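Local coordinates for protein KLLA0F20702p (Kluyveromyces lactis, PDB 5Y5A) that probably recruits telomerase to telomeres as the yeast Est1 subunit, whose large helical part, present here, takes up a peptide presumably derived from Cdc13, at residues 140-145 with 186-191; 150-155 with 515-520; 157-162 with 224-229; 479-484 with 495-500. All coordinates share one frame; numbering follows the deposited sequence.

Contact 1 (140-145 with 186-191)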
loop_
_atom_site.group_PDB
_atom_site.type_symbol
_atom_site.label_atom_id
_atom_site.label_comp_id
_atom_site.label_asym_id
_atom_site.label_seq_id
_atom_site.Cartn_x
_atom_site.Cartn_y
_atom_site.Cartn_z
ATOM N N LEU A 140 -17.775 21.843 1.565
ATOM C CA LEU A 140 -18.140 22.655 0.412
ATOM C C LEU A 140 -18.413 21.766 -0.787
ATOM O O LEU A 140 -19.452 21.878 -1.434
ATOM C CB LEU A 140 -17.034 23.656 0.074
ATOM C CG LEU A 140 -17.220 24.413 -1.246
ATOM C CD1 LEU A 140 -18.417 25.348 -1.171
ATOM C CD2 LEU A 140 -15.969 25.180 -1.641
ATOM N N ILE A 141 -17.471 20.871 -1.061
ATOM C CA ILE A 141 -17.536 19.997 -2.222
ATOM C C ILE A 141 -18.764 19.093 -2.188
ATOM O O ILE A 141 -19.528 19.039 -3.150
ATOM C CB ILE A 141 -16.269 19.137 -2.327
ATOM C CG1 ILE A 141 -15.086 20.004 -2.755
ATOM C CG2 ILE A 141 -16.472 17.997 -3.307
ATOM C CD1 ILE A 141 -13.751 19.300 -2.651
ATOM N N PHE A 142 -18.951 18.415 -1.080
ATOM C CA PHE A 142 -20.055 17.505 -0.922
ATOM C C PHE A 142 -21.412 18.186 -0.854
ATOM O O PHE A 142 -22.434 17.546 -1.002
ATOM C CB PHE A 142 -19.837 16.659 0.318
ATOM C CG PHE A 142 -18.908 15.505 0.109
ATOM C CD1 PHE A 142 -17.557 15.674 0.184
ATOM C CD2 PHE A 142 -19.394 14.254 -0.159
ATOM C CE1 PHE A 142 -16.700 14.625 -0.010
ATOM C CE2 PHE A 142 -18.540 13.196 -0.349
ATOM C CZ PHE A 142 -17.192 13.385 -0.274
ATOM N N ALA A 143 -21.415 19.486 -0.620
ATOM C CA ALA A 143 -22.657 20.253 -0.537
ATOM C C ALA A 143 -23.160 20.673 -1.915
ATOM O O ALA A 143 -24.365 20.815 -2.128
ATOM C CB ALA A 143 -22.469 21.479 0.345
ATOM N N ASN A 144 -22.234 20.878 -2.845
ATOM C CA ASN A 144 -22.583 21.312 -4.196
ATOM C C ASN A 144 -22.807 20.167 -5.182
ATOM O O ASN A 144 -23.709 20.224 -6.017
ATOM C CB ASN A 144 -21.495 22.231 -4.753
ATOM C CG ASN A 144 -21.629 23.656 -4.271
ATOM O OD1 ASN A 144 -22.227 24.497 -4.945
ATOM N ND2 ASN A 144 -21.070 23.939 -3.101
ATOM N N TYR A 145 -21.984 19.128 -5.088
ATOM C CA TYR A 145 -21.962 18.113 -6.133
ATOM C C TYR A 145 -22.187 16.696 -5.609
ATOM O O TYR A 145 -21.772 16.354 -4.498
ATOM C CB TYR A 145 -20.632 18.192 -6.891
ATOM C CG TYR A 145 -20.270 19.600 -7.329
ATOM C CD1 TYR A 145 -20.964 20.229 -8.356
ATOM C CD2 TYR A 145 -19.235 20.301 -6.714
ATOM C CE1 TYR A 145 -20.640 21.513 -8.758
ATOM C CE2 TYR A 145 -18.904 21.587 -7.112
ATOM C CZ TYR A 145 -19.609 22.186 -8.134
ATOM O OH TYR A 145 -19.290 23.461 -8.539
ATOM N N MET A 186 -9.950 14.733 -6.629
ATOM C CA MET A 186 -8.569 15.017 -6.241
ATOM C C MET A 186 -8.503 16.055 -5.114
ATOM O O MET A 186 -7.671 15.954 -4.215
ATOM C CB MET A 186 -7.756 15.501 -7.445
ATOM C CG MET A 186 -7.558 14.445 -8.516
ATOM S SD MET A 186 -6.968 12.893 -7.817
ATOM C CE MET A 186 -5.276 13.295 -7.396
ATOM N N ALA A 187 -9.377 17.051 -5.163
ATOM C CA ALA A 187 -9.413 18.050 -4.098
ATOM C C ALA A 187 -9.784 17.383 -2.781
ATOM O O ALA A 187 -9.186 17.662 -1.744
ATOM C CB ALA A 187 -10.390 19.163 -4.426
ATOM N N SER A 188 -10.764 16.487 -2.844
ATOM C CA SER A 188 -11.208 15.748 -1.673
ATOM C C SER A 188 -10.086 14.885 -1.126
ATOM O O SER A 188 -9.835 14.869 0.079
ATOM C CB SER A 188 -12.420 14.889 -2.012
ATOM O OG SER A 188 -13.515 15.712 -2.380
ATOM N N GLN A 189 -9.407 14.183 -2.024
ATOM C CA GLN A 189 -8.289 13.331 -1.647
ATOM C C GLN A 189 -7.193 14.140 -0.957
ATOM O O GLN A 189 -6.591 13.688 0.016
ATOM C CB GLN A 189 -7.730 12.612 -2.879
ATOM C CG GLN A 189 -6.722 11.519 -2.562
ATOM C CD GLN A 189 -5.308 12.040 -2.416
ATOM O OE1 GLN A 189 -4.943 13.058 -3.003
ATOM N NE2 GLN A 189 -4.500 11.337 -1.633
ATOM N N ARG A 190 -6.932 15.341 -1.457
ATOM C CA ARG A 190 -5.931 16.190 -0.829
ATOM C C ARG A 190 -6.370 16.618 0.565
ATOM O O ARG A 190 -5.562 16.633 1.497
ATOM C CB ARG A 190 -5.641 17.410 -1.692
ATOM C CG ARG A 190 -4.921 17.064 -2.985
ATOM C CD ARG A 190 -3.655 16.255 -2.724
ATOM N NE ARG A 190 -2.727 16.387 -3.839
ATOM C CZ ARG A 190 -2.605 15.502 -4.822
ATOM N NH1 ARG A 190 -3.334 14.393 -4.816
ATOM N NH2 ARG A 190 -1.743 15.724 -5.801
ATOM N N CYS A 191 -7.650 16.952 0.709
ATOM C CA CYS A 191 -8.183 17.349 2.009
ATOM C C CYS A 191 -8.013 16.222 3.013
ATOM O O CYS A 191 -7.567 16.441 4.137
ATOM C CB CYS A 191 -9.657 17.733 1.906
ATOM S SG CYS A 191 -9.965 19.269 1.037
#

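Contact 2 (150-155 with 515-520)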
loop_
_atom_site.group_PDB
_atom_site.type_symbol
_atom_site.label_atom_id
_atom_site.label_comp_id
_atom_site.label_asym_id
_atom_site.label_seq_id
_atom_site.Cartn_x
_atom_site.Cartn_y
_atom_site.Cartn_z
ATOM N N LEU A 150 -18.471 8.455 -8.963
ATOM C CA LEU A 150 -17.019 8.334 -8.898
ATOM C C LEU A 150 -16.540 7.789 -7.558
ATOM O O LEU A 150 -15.462 7.210 -7.458
ATOM C CB LEU A 150 -16.364 9.695 -9.153
ATOM C CG LEU A 150 -16.795 10.472 -10.398
ATOM C CD1 LEU A 150 -17.966 11.402 -10.101
ATOM C CD2 LEU A 150 -15.617 11.244 -10.966
ATOM N N ILE A 151 -17.362 7.976 -6.535
ATOM C CA ILE A 151 -16.983 7.717 -5.154
ATOM C C ILE A 151 -17.958 6.712 -4.537
ATOM O O ILE A 151 -19.135 6.701 -4.896
ATOM C CB ILE A 151 -16.966 9.054 -4.359
ATOM C CG1 ILE A 151 -15.845 9.950 -4.876
ATOM C CG2 ILE A 151 -16.783 8.847 -2.886
ATOM C CD1 ILE A 151 -14.537 9.233 -5.039
ATOM N N PRO A 152 -17.470 5.835 -3.640
ATOM C CA PRO A 152 -18.393 4.966 -2.898
ATOM C C PRO A 152 -19.441 5.781 -2.143
ATOM O O PRO A 152 -19.113 6.816 -1.569
ATOM C CB PRO A 152 -17.476 4.217 -1.928
ATOM C CG PRO A 152 -16.134 4.226 -2.593
ATOM C CD PRO A 152 -16.058 5.534 -3.339
ATOM N N SER A 153 -20.685 5.315 -2.157
ATOM C CA SER A 153 -21.809 6.071 -1.611
ATOM C C SER A 153 -21.688 6.365 -0.117
ATOM O O SER A 153 -22.130 7.409 0.358
ATOM C CB SER A 153 -23.105 5.313 -1.878
ATOM O OG SER A 153 -22.973 3.958 -1.487
ATOM N N ASP A 154 -21.083 5.443 0.621
ATOM C CA ASP A 154 -20.979 5.567 2.069
ATOM C C ASP A 154 -19.887 6.534 2.501
ATOM O O ASP A 154 -19.653 6.711 3.695
ATOM C CB ASP A 154 -20.713 4.200 2.684
ATOM C CG ASP A 154 -19.500 3.531 2.083
ATOM O OD1 ASP A 154 -19.647 2.866 1.033
ATOM O OD2 ASP A 154 -18.398 3.675 2.649
ATOM N N THR A 155 -19.212 7.144 1.532
ATOM C CA THR A 155 -18.135 8.087 1.821
ATOM C C THR A 155 -18.648 9.303 2.582
ATOM O O THR A 155 -18.021 9.759 3.541
ATOM C CB THR A 155 -17.442 8.555 0.536
ATOM O OG1 THR A 155 -16.673 7.477 -0.008
ATOM C CG2 THR A 155 -16.513 9.728 0.816
ATOM N N ARG A 515 -19.249 -1.226 -6.512
ATOM C CA ARG A 515 -18.807 -2.550 -6.961
ATOM C C ARG A 515 -17.317 -2.723 -6.804
ATOM O O ARG A 515 -16.839 -3.806 -6.457
ATOM C CB ARG A 515 -19.162 -2.797 -8.428
ATOM C CG ARG A 515 -20.622 -2.838 -8.709
ATOM C CD ARG A 515 -20.884 -3.344 -10.109
ATOM N NE ARG A 515 -22.314 -3.431 -10.341
ATOM C CZ ARG A 515 -23.073 -4.418 -9.888
ATOM N NH1 ARG A 515 -22.526 -5.400 -9.183
ATOM N NH2 ARG A 515 -24.375 -4.426 -10.144
ATOM N N LEU A 516 -16.587 -1.648 -7.083
ATOM C CA LEU A 516 -15.131 -1.689 -7.075
ATOM C C LEU A 516 -14.568 -1.485 -5.664
ATOM O O LEU A 516 -13.360 -1.418 -5.484
ATOM C CB LEU A 516 -14.563 -0.645 -8.042
ATOM C CG LEU A 516 -14.988 -0.810 -9.514
ATOM C CD1 LEU A 516 -14.317 0.215 -10.424
ATOM C CD2 LEU A 516 -14.711 -2.220 -10.010
ATOM N N VAL A 517 -15.447 -1.385 -4.671
ATOM C CA VAL A 517 -15.015 -1.434 -3.272
ATOM C C VAL A 517 -15.784 -2.509 -2.513
ATOM O O VAL A 517 -15.992 -2.397 -1.311
ATOM C CB VAL A 517 -15.188 -0.078 -2.540
ATOM C CG1 VAL A 517 -14.168 0.941 -3.044
ATOM C CG2 VAL A 517 -16.618 0.443 -2.665
ATOM N N GLY A 518 -16.210 -3.543 -3.233
ATOM C CA GLY A 518 -16.819 -4.717 -2.633
ATOM C C GLY A 518 -18.284 -4.610 -2.249
ATOM O O GLY A 518 -18.841 -5.552 -1.685
ATOM N N LYS A 519 -18.917 -3.480 -2.552
ATOM C CA LYS A 519 -20.304 -3.267 -2.152
ATOM C C LYS A 519 -21.280 -3.379 -3.320
ATOM O O LYS A 519 -21.135 -2.701 -4.335
ATOM C CB LYS A 519 -20.448 -1.907 -1.461
ATOM C CG LYS A 519 -19.794 -1.885 -0.088
ATOM C CD LYS A 519 -19.660 -0.493 0.505
ATOM C CE LYS A 519 -18.879 -0.567 1.816
ATOM N NZ LYS A 519 -18.446 0.756 2.346
ATOM N N SER A 520 -22.274 -4.248 -3.168
ATOM C CA SER A 520 -23.299 -4.426 -4.190
ATOM C C SER A 520 -24.522 -5.136 -3.620
ATOM O O SER A 520 -24.481 -5.682 -2.518
ATOM C CB SER A 520 -22.750 -5.215 -5.384
ATOM O OG SER A 520 -22.828 -6.612 -5.154
#

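Contact 3 (157-162 with 224-229)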
loop_
_atom_site.group_PDB
_atom_site.type_symbol
_atom_site.label_atom_id
_atom_site.label_comp_id
_atom_site.label_asym_id
_atom_site.label_seq_id
_atom_site.Cartn_x
_atom_site.Cartn_y
_atom_site.Cartn_z
ATOM N N SER A 157 -21.156 9.427 4.588
ATOM C CA SER A 157 -21.388 8.966 5.952
ATOM C C SER A 157 -20.106 8.967 6.773
ATOM O O SER A 157 -20.067 9.508 7.876
ATOM C CB SER A 157 -21.990 7.559 5.939
ATOM O OG SER A 157 -23.047 7.466 5.002
ATOM N N LYS A 158 -19.056 8.366 6.222
ATOM C CA LYS A 158 -17.774 8.253 6.915
ATOM C C LYS A 158 -17.144 9.594 7.264
ATOM O O LYS A 158 -16.267 9.660 8.122
ATOM C CB LYS A 158 -16.782 7.457 6.070
ATOM C CG LYS A 158 -17.094 5.986 5.937
ATOM C CD LYS A 158 -15.995 5.295 5.152
ATOM C CE LYS A 158 -16.251 3.813 5.018
ATOM N NZ LYS A 158 -15.180 3.152 4.226
ATOM N N LEU A 159 -17.575 10.655 6.587
ATOM C CA LEU A 159 -17.012 11.982 6.821
ATOM C C LEU A 159 -17.944 12.863 7.641
ATOM O O LEU A 159 -17.689 14.057 7.802
ATOM C CB LEU A 159 -16.625 12.642 5.495
ATOM C CG LEU A 159 -15.392 12.034 4.827
ATOM C CD1 LEU A 159 -15.023 12.770 3.548
ATOM C CD2 LEU A 159 -14.229 12.027 5.804
ATOM N N ASN A 160 -19.016 12.257 8.151
ATOM C CA ASN A 160 -20.056 12.954 8.914
ATOM C C ASN A 160 -20.595 14.175 8.185
ATOM O O ASN A 160 -20.971 15.172 8.803
ATOM C CB ASN A 160 -19.578 13.367 10.303
ATOM C CG ASN A 160 -19.694 12.244 11.310
ATOM O OD1 ASN A 160 -19.260 11.118 11.056
ATOM N ND2 ASN A 160 -20.299 12.537 12.452
ATOM N N ILE A 161 -20.628 14.089 6.863
ATOM C CA ILE A 161 -21.192 15.144 6.046
ATOM C C ILE A 161 -22.654 14.816 5.777
ATOM O O ILE A 161 -22.985 13.696 5.383
ATOM C CB ILE A 161 -20.416 15.302 4.729
ATOM C CG1 ILE A 161 -18.994 15.791 5.021
ATOM C CG2 ILE A 161 -21.135 16.253 3.790
ATOM C CD1 ILE A 161 -18.063 15.733 3.828
ATOM N N SER A 162 -23.532 15.783 6.013
ATOM C CA SER A 162 -24.955 15.570 5.786
ATOM C C SER A 162 -25.272 15.481 4.296
ATOM O O SER A 162 -24.391 15.636 3.448
ATOM C CB SER A 162 -25.777 16.683 6.438
ATOM O OG SER A 162 -25.861 16.493 7.839
ATOM N N LEU A 224 -6.509 8.779 6.200
ATOM C CA LEU A 224 -5.635 8.289 5.149
ATOM C C LEU A 224 -6.268 7.092 4.435
ATOM O O LEU A 224 -6.176 6.966 3.214
ATOM C CB LEU A 224 -4.271 7.917 5.731
ATOM C CG LEU A 224 -3.426 9.069 6.279
ATOM C CD1 LEU A 224 -2.135 8.548 6.899
ATOM C CD2 LEU A 224 -3.124 10.069 5.178
ATOM N N ASP A 225 -6.922 6.222 5.199
ATOM C CA ASP A 225 -7.611 5.077 4.616
ATOM C C ASP A 225 -8.671 5.537 3.629
ATOM O O ASP A 225 -8.797 4.988 2.535
ATOM C CB ASP A 225 -8.247 4.212 5.704
ATOM C CG ASP A 225 -7.247 3.293 6.372
ATOM O OD1 ASP A 225 -6.029 3.558 6.266
ATOM O OD2 ASP A 225 -7.680 2.307 7.005
ATOM N N ILE A 226 -9.428 6.558 4.015
ATOM C CA ILE A 226 -10.459 7.082 3.140
ATOM C C ILE A 226 -9.825 7.717 1.904
ATOM O O ILE A 226 -10.294 7.503 0.787
ATOM C CB ILE A 226 -11.347 8.091 3.866
ATOM C CG1 ILE A 226 -11.995 7.421 5.079
ATOM C CG2 ILE A 226 -12.420 8.609 2.931
ATOM C CD1 ILE A 226 -12.775 8.377 5.963
ATOM N N ALA A 227 -8.744 8.470 2.101
ATOM C CA ALA A 227 -8.017 9.067 0.981
ATOM C C ALA A 227 -7.528 8.007 -0.019
ATOM O O ALA A 227 -7.670 8.182 -1.228
ATOM C CB ALA A 227 -6.846 9.889 1.496
ATOM N N SER A 228 -6.954 6.918 0.490
ATOM C CA SER A 228 -6.513 5.795 -0.340
ATOM C C SER A 228 -7.668 5.130 -1.065
ATOM O O SER A 228 -7.521 4.625 -2.170
ATOM C CB SER A 228 -5.801 4.739 0.506
ATOM O OG SER A 228 -4.605 5.243 1.053
ATOM N N THR A 229 -8.821 5.095 -0.421
ATOM C CA THR A 229 -9.949 4.409 -1.010
ATOM C C THR A 229 -10.429 5.158 -2.259
ATOM O O THR A 229 -10.574 4.555 -3.318
ATOM C CB THR A 229 -11.081 4.237 0.021
ATOM O OG1 THR A 229 -10.619 3.373 1.067
ATOM C CG2 THR A 229 -12.317 3.623 -0.611
#

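Contact 4 (479-484 with 495-500)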
loop_
_atom_site.group_PDB
_atom_site.type_symbol
_atom_site.label_atom_id
_atom_site.label_comp_id
_atom_site.label_asym_id
_atom_site.label_seq_id
_atom_site.Cartn_x
_atom_site.Cartn_y
_atom_site.Cartn_z
ATOM N N ASP A 479 -19.433 -9.926 -10.211
ATOM C CA ASP A 479 -20.204 -8.690 -10.182
ATOM C C ASP A 479 -19.557 -7.585 -9.359
ATOM O O ASP A 479 -20.022 -6.441 -9.382
ATOM C CB ASP A 479 -21.612 -8.972 -9.662
ATOM C CG ASP A 479 -22.424 -9.802 -10.633
ATOM O OD1 ASP A 479 -22.134 -9.735 -11.846
ATOM O OD2 ASP A 479 -23.342 -10.524 -10.190
ATOM N N TYR A 480 -18.477 -7.915 -8.653
ATOM C CA TYR A 480 -17.813 -6.941 -7.796
ATOM C C TYR A 480 -16.395 -7.361 -7.432
ATOM O O TYR A 480 -16.005 -8.515 -7.629
ATOM C CB TYR A 480 -18.634 -6.706 -6.519
ATOM C CG TYR A 480 -18.845 -7.936 -5.652
ATOM C CD1 TYR A 480 -17.940 -8.265 -4.648
ATOM C CD2 TYR A 480 -19.956 -8.759 -5.827
ATOM C CE1 TYR A 480 -18.127 -9.377 -3.850
ATOM C CE2 TYR A 480 -20.148 -9.879 -5.031
ATOM C CZ TYR A 480 -19.230 -10.182 -4.044
ATOM O OH TYR A 480 -19.414 -11.293 -3.245
ATOM N N PHE A 481 -15.627 -6.412 -6.903
ATOM C CA PHE A 481 -14.248 -6.664 -6.491
ATOM C C PHE A 481 -14.183 -7.407 -5.158
ATOM O O PHE A 481 -15.021 -7.193 -4.280
ATOM C CB PHE A 481 -13.470 -5.348 -6.380
ATOM C CG PHE A 481 -12.789 -4.928 -7.652
ATOM C CD1 PHE A 481 -13.066 -5.566 -8.852
ATOM C CD2 PHE A 481 -11.856 -3.902 -7.641
ATOM C CE1 PHE A 481 -12.436 -5.180 -10.014
ATOM C CE2 PHE A 481 -11.223 -3.508 -8.805
ATOM C CZ PHE A 481 -11.511 -4.150 -9.993
ATOM N N TYR A 482 -13.184 -8.276 -5.015
ATOM C CA TYR A 482 -12.952 -8.986 -3.761
ATOM C C TYR A 482 -11.913 -8.237 -2.916
ATOM O O TYR A 482 -11.319 -7.256 -3.380
ATOM C CB TYR A 482 -12.502 -10.427 -4.028
ATOM C CG TYR A 482 -13.509 -11.252 -4.806
ATOM C CD1 TYR A 482 -14.867 -10.968 -4.742
ATOM C CD2 TYR A 482 -13.101 -12.305 -5.614
ATOM C CE1 TYR A 482 -15.788 -11.712 -5.459
ATOM C CE2 TYR A 482 -14.020 -13.058 -6.332
ATOM C CZ TYR A 482 -15.359 -12.753 -6.250
ATOM O OH TYR A 482 -16.271 -13.490 -6.963
ATOM N N GLU A 483 -11.696 -8.699 -1.683
ATOM C CA GLU A 483 -10.818 -8.004 -0.741
ATOM C C GLU A 483 -9.449 -7.742 -1.343
ATOM O O GLU A 483 -8.942 -6.620 -1.279
ATOM C CB GLU A 483 -10.656 -8.799 0.564
ATOM C CG GLU A 483 -11.890 -8.824 1.469
ATOM C CD GLU A 483 -12.746 -10.072 1.278
ATOM O OE1 GLU A 483 -12.792 -10.610 0.145
ATOM O OE2 GLU A 483 -13.370 -10.514 2.267
ATOM N N GLU A 484 -8.856 -8.775 -1.936
ATOM C CA GLU A 484 -7.513 -8.645 -2.489
ATOM C C GLU A 484 -7.500 -7.705 -3.702
ATOM O O GLU A 484 -6.503 -7.028 -3.945
ATOM C CB GLU A 484 -6.931 -10.020 -2.854
ATOM C CG GLU A 484 -7.663 -10.778 -3.970
ATOM C CD GLU A 484 -8.743 -11.712 -3.451
ATOM O OE1 GLU A 484 -8.934 -12.788 -4.063
ATOM O OE2 GLU A 484 -9.392 -11.374 -2.431
ATOM N N LYS A 495 -0.114 -4.530 -12.593
ATOM C CA LYS A 495 -0.668 -3.664 -13.633
ATOM C C LYS A 495 -1.987 -3.003 -13.258
ATOM O O LYS A 495 -2.878 -2.863 -14.100
ATOM C CB LYS A 495 -0.830 -4.427 -14.948
ATOM C CG LYS A 495 0.439 -5.095 -15.436
ATOM C CD LYS A 495 1.442 -4.083 -15.939
ATOM C CE LYS A 495 2.539 -4.767 -16.733
ATOM N NZ LYS A 495 3.526 -3.784 -17.246
ATOM N N PHE A 496 -2.097 -2.630 -11.983
ATOM C CA PHE A 496 -3.086 -1.670 -11.485
ATOM C C PHE A 496 -4.435 -2.322 -11.208
ATOM O O PHE A 496 -5.293 -1.724 -10.554
ATOM C CB PHE A 496 -3.318 -0.552 -12.512
ATOM C CG PHE A 496 -2.051 0.119 -12.959
ATOM C CD1 PHE A 496 -1.101 0.516 -12.024
ATOM C CD2 PHE A 496 -1.787 0.330 -14.305
ATOM C CE1 PHE A 496 0.083 1.128 -12.420
ATOM C CE2 PHE A 496 -0.599 0.948 -14.709
ATOM C CZ PHE A 496 0.337 1.345 -13.753
ATOM N N THR A 497 -4.620 -3.548 -11.690
ATOM C CA THR A 497 -5.838 -4.302 -11.396
ATOM C C THR A 497 -5.571 -5.793 -11.670
ATOM O O THR A 497 -4.894 -6.142 -12.639
ATOM C CB THR A 497 -7.083 -3.793 -12.178
ATOM O OG1 THR A 497 -8.256 -4.484 -11.739
ATOM C CG2 THR A 497 -6.909 -3.969 -13.691
ATOM N N LEU A 498 -6.063 -6.669 -10.796
ATOM C CA LEU A 498 -5.895 -8.109 -11.006
ATOM C C LEU A 498 -6.714 -8.560 -12.218
ATOM O O LEU A 498 -7.945 -8.558 -12.187
ATOM C CB LEU A 498 -6.308 -8.897 -9.762
ATOM C CG LEU A 498 -5.696 -8.414 -8.446
ATOM C CD1 LEU A 498 -6.123 -9.293 -7.273
ATOM C CD2 LEU A 498 -4.173 -8.342 -8.551
ATOM N N SER A 499 -6.023 -8.956 -13.283
ATOM C CA SER A 499 -6.670 -9.232 -14.560
ATOM C C SER A 499 -6.900 -10.728 -14.868
ATOM O O SER A 499 -6.948 -11.115 -16.037
ATOM C CB SER A 499 -5.845 -8.603 -15.689
ATOM O OG SER A 499 -4.534 -9.151 -15.727
ATOM N N ASP A 500 -7.043 -11.562 -13.839
ATOM C CA ASP A 500 -7.360 -12.971 -14.066
ATOM C C ASP A 500 -8.842 -13.153 -14.404
ATOM O O ASP A 500 -9.188 -13.934 -15.283
ATOM C CB ASP A 500 -6.978 -13.832 -12.860
ATOM C CG ASP A 500 -7.383 -13.207 -11.535
ATOM O OD1 ASP A 500 -8.118 -12.195 -11.537
ATOM O OD2 ASP A 500 -6.959 -13.736 -10.485
#

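Contact 1 (140-145 with 186-191)
I141 and F142 meet A187 and S188 where helix 113-144 runs against helix 179-206, and I141 does most of the touching. Its CD1 comes within 3.6 Å of S188 OG and 3.8 Å of A187 CB, wedging between the two small side chains. The branch methyl also takes part, I141 CG2 standing 3.9 Å from S188 OG. With CG1 beside the backbone N (chi1 -72°) and the chain extended beyond it, CD1 is carried straight to the other helix. F142 contributes a glancing approach, its CE1 lying 4.1 Å from S188 OG, obliquely to the ring. Further out, L53 of helix 33-53 touches I141, and A78 of helix 78-105 touches A187, so four helices share this layer. The axes of the two short helical segments approach to 11.1 Å and run roughly antiparallel, at 146°, consistent with the TPR clan to which the family belongs. Helix 113-144 ends at N144, whose ND2 turns back to L140 O at 3.1 Å with an almost straight bond. The S188 hydroxyl gives its hydrogen to C184 O in its own helix; with that polar need met locally, it can face a methyl-rich surface, and these two segments meet by packing, with no hydrogen bond between them.

Contact 2 (150-155 with 515-520)
D154 and K519 are brought together by contrasting torsions: the aspartate places CG between its backbone N and carbonyl carbon (chi1 55°), while the lysine stays extended beyond CG and reaches across in full length. K519 NZ donates to D154 OD1 at 2.8 Å in a salt bridge and lies 2.9 Å from D154 OD2, so the ammonium sits over the face of the carboxylate, 54° out of its plane at OD1. K158 is a long, weak second partner for D154. Beside the ion pair, the ring of P152 crosses V517 at about a right angle, its CG 3.8 Å from V517 CG2 and 3.9 Å from V517 CG1. The contact ties the loop between helices 113-144 and 155-158 to the loop after helix 512-515, some 360 residues further along the chain. P152 to T155 form a type I beta turn whose P152 O receives T155 N and also T155 OG1, the hydroxyl at 3.0 Å, both from the same face. On the other segment, helix 512-515 ends in a Schellman motif with G518, at positive phi, in the C-prime position. With an alanine in place of D154, the K519 ammonium would probably lose its carboxylate mate and its long chain be freer to turn. S153 OG adds a hydrogen bond to D514 OD2.

Contact 3 (157-162 with 224-229)
L159 and I226 lie alongside one another, pointing opposite ways, where the Schellman motif that ends helix 155-158 lies beside helix 218-230. Their methyl ends make the closest approach, L159 CD2 to I226 CD1 at 3.9 Å. I226 holds CG1 beside its backbone N and then runs on extended (chi2 173°), which projects CD1 outward between two neighbours on the facing segment. The second is K158, met not at its charge but near its root, with CB 4.1 Å from I226 CD1. Beyond CB the extended lysine chain leads away from I226 CD1, and its ammonium keeps a long, weak ion pair with D154. N160, at positive phi, is the C-prime residue of the motif, its N bonded to S157 O at 3.0 Å; the chain leaves the helix there, just after L159. L192 of helix 179-206 touches both L159 and I226, while L138 of helix 113-144 adds to the leucine's surroundings. The contact thus joins the Est1 family region to a helix of the region named for DNA/RNA binding. On that helix D225 O is gripped twice: T229 OG1 donates to it at 2.8 Å from above the carbonyl plane, and T229 N reaches it from the opposite face.

Contact 4 (479-484 with 495-500)
F481, just before helix 483-487, and E484 in its first turn meet T497 and L498 of the loop that follows that helix, and the F481-T497 side of the contact borders the bound peptide. Y482 occupies the N-cap position, and its backbone N is bonded to the carboxylate of D485. F481 approaches T497 roughly perpendicularly: its CZ comes 3.7 Å from T497 OG1, with the hydroxyl lying obliquely to the ring. The peptide packs against both residues, an apolar side chain on F481 and an aromatic one on T497, so this pair forms part of the surface on which it rests. Deeper in, E484 uses its aliphatic stem. Its CG lies between the backbone N and the carbonyl carbon (chi1 64°), and a bend at chi2 of -92° turns the carboxylate aside, where R533 and R427 form salt bridges with it. R427 also pairs with D500, which probably eases the like charges of E484 OE1 and D500 OD2, 6.8 Å apart. With the carboxylate turned aside, the stem faces L498, which also touches C431 of helix 421-433. The leucine's CD1 lies 3.9 Å from E484 CG and 4.0 Å from E484 O.

In the fold
Contacts 1, 2 and 3 touch one another, contact 3 lying 11 Å from contact 1 and 12 Å from contact 2, centre to centre; contact 2 continues the chain of contacts to contact 4, its centre 14 Å away. F142 of contact 1 is shared ground, with CD1 3.7 Å from I161 CD1 and CZ 3.9 Å from T155 CG2. Contacts 3 and 4 both lie within the long chain segment closed by contact 2, yet their nearest atoms are about 10 Å apart. Contact 2 bridges them: V517 packs on T229, and R515 O lies 2.9 Å from F481 N, a probable hydrogen bond. The bound peptide packs against M186, L150, L516, F481 and T497, thus reaching segments of contacts 1, 2 and 4.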